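Local structure of inorganic pyrophosphatase (Helicobacter pylori, 2BQX) at the interface of chains A and B. The protein catalyses the magnesium-dependent hydrolysis of inorganic pyrophosphate to two phosphate ions and works as a homohexamer. Coordinates in Å, arbitrary orientation; residue numbers count along the deposited sequence, not the author numbering. Chains: chain A/B, Inorganic pyrophosphatase.

The interface of chains A and B. Residues chain A 29, 37-40; chain B 82-84.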
loop_
_atom_site.group_PDB
_atom_site.type_symbol
_atom_site.label_atom_id
_atom_site.label_comp_id
_atom_site.label_asym_id
_atom_site.label_seq_id
_atom_site.Cartn_x
_atom_site.Cartn_y
_atom_site.Cartn_z
ATOM N N TYR A 29 -1.101 14.531 12.157
ATOM C CA TYR A 29 -0.710 15.839 11.637
ATOM C C TYR A 29 -1.543 16.864 12.394
ATOM O O TYR A 29 -2.519 16.513 13.065
ATOM C CB TYR A 29 -1.016 15.964 10.135
ATOM C CG TYR A 29 -0.167 15.083 9.252
ATOM C CD1 TYR A 29 1.091 15.502 8.813
ATOM C CD2 TYR A 29 -0.602 13.810 8.890
ATOM C CE1 TYR A 29 1.895 14.674 8.037
ATOM C CE2 TYR A 29 0.194 12.972 8.116
ATOM C CZ TYR A 29 1.443 13.410 7.694
ATOM O OH TYR A 29 2.258 12.578 6.956
ATOM N N ALA A 37 -0.250 25.507 7.220
ATOM C CA ALA A 37 0.755 24.452 7.151
ATOM C C ALA A 37 0.323 23.211 7.913
ATOM O O ALA A 37 -0.123 23.288 9.061
ATOM C CB ALA A 37 2.089 24.954 7.694
ATOM N N LEU A 38 0.448 22.067 7.254
ATOM C CA LEU A 38 0.102 20.784 7.844
ATOM C C LEU A 38 1.357 20.319 8.575
ATOM O O LEU A 38 2.319 19.878 7.947
ATOM C CB LEU A 38 -0.272 19.797 6.736
ATOM C CG LEU A 38 -0.920 18.479 7.157
ATOM C CD1 LEU A 38 -2.245 18.762 7.860
ATOM C CD2 LEU A 38 -1.149 17.611 5.922
ATOM N N MET A 39 1.351 20.426 9.900
ATOM C CA MET A 39 2.509 20.049 10.703
ATOM C C MET A 39 2.498 18.596 11.154
ATOM O O MET A 39 1.456 18.062 11.533
ATOM C CB MET A 39 2.590 20.928 11.957
ATOM C CG MET A 39 2.414 22.412 11.725
ATOM S SD MET A 39 3.772 23.151 10.826
ATOM C CE MET A 39 5.100 22.901 11.978
ATOM N N VAL A 40 3.665 17.961 11.108
ATOM C CA VAL A 40 3.789 16.591 11.579
ATOM C C VAL A 40 3.815 16.778 13.087
ATOM O O VAL A 40 4.721 17.420 13.618
ATOM C CB VAL A 40 5.108 15.950 11.131
ATOM C CG1 VAL A 40 5.235 14.559 11.741
ATOM C CG2 VAL A 40 5.157 15.872 9.608
ATOM N N SER B 82 3.861 18.532 3.987
ATOM C CA SER B 82 3.781 18.745 5.432
ATOM C C SER B 82 5.094 19.343 5.935
ATOM O O SER B 82 6.077 19.416 5.197
ATOM C CB SER B 82 3.476 17.431 6.169
ATOM O OG SER B 82 4.490 16.458 5.957
ATOM N N VAL B 83 5.096 19.769 7.191
ATOM C CA VAL B 83 6.269 20.375 7.800
ATOM C C VAL B 83 6.601 19.638 9.081
ATOM O O VAL B 83 5.733 19.441 9.931
ATOM C CB VAL B 83 6.002 21.853 8.151
ATOM C CG1 VAL B 83 7.244 22.483 8.749
ATOM C CG2 VAL B 83 5.555 22.607 6.909
ATOM N N VAL B 84 7.855 19.227 9.227
ATOM C CA VAL B 84 8.271 18.510 10.424
ATOM C C VAL B 84 9.423 19.224 11.122
ATOM O O VAL B 84 10.338 19.721 10.470
ATOM C CB VAL B 84 8.714 17.065 10.085
ATOM C CG1 VAL B 84 9.895 17.089 9.132
ATOM C CG2 VAL B 84 9.074 16.313 11.365
HETATM O O HOH W 1 6.404 19.361 12.974
#
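A:Met39 and B:Val83 form a short parallel beta bridge between two subunits of this soluble PPase-family enzyme, held by the backbone O of A:Leu38 and N of A:Val40. Strand 38-43 of chain A meets the start of strand 83-96 of chain B. The bridge is one patch of a larger contact within the hexamer. B:Val83 uses both its backbone polar atoms. B:Val83 N donates to A:Leu38 O at 2.9 Å. B:Val83 O accepts from A:Val40 N at 2.8 Å. B:Val83 buries 74 Å² against chain A, the largest share in this patch.

The side chains divide between the two faces of the bridge. On one face A:Met39 and B:Val83 lie alongside each other and point the same way. The methionine chain bends at chi2 (-68°) and chi3 (-64°), which turns its end towards chain B. The thioether A:Met39 SD comes 3.7 Å from B:Val83 CB. The terminal A:Met39 CE lies 3.9 Å from the methyl B:Val83 CG1. On the other face B:Ser82 meets A:Tyr29. The ring touches with its corner A:Tyr29 CE1, 3.7 Å from B:Ser82 CB. The serine OG lies between its own backbone N and carbonyl carbon (chi1 61°). This brings the hydroxyl near both the tyrosine ring and the CG2 methyl of A:Val40. That methyl, A:Val40 CG2, also packs against B:Val84 CB at 3.8 Å.

Water 1 adds a polar link beside the strand pairing. It bridges A:Val40 O, at 2.6 Å, and B:Val83 O. The B:Val83 carbonyl is therefore shared by the amide of A:Val40 and the water.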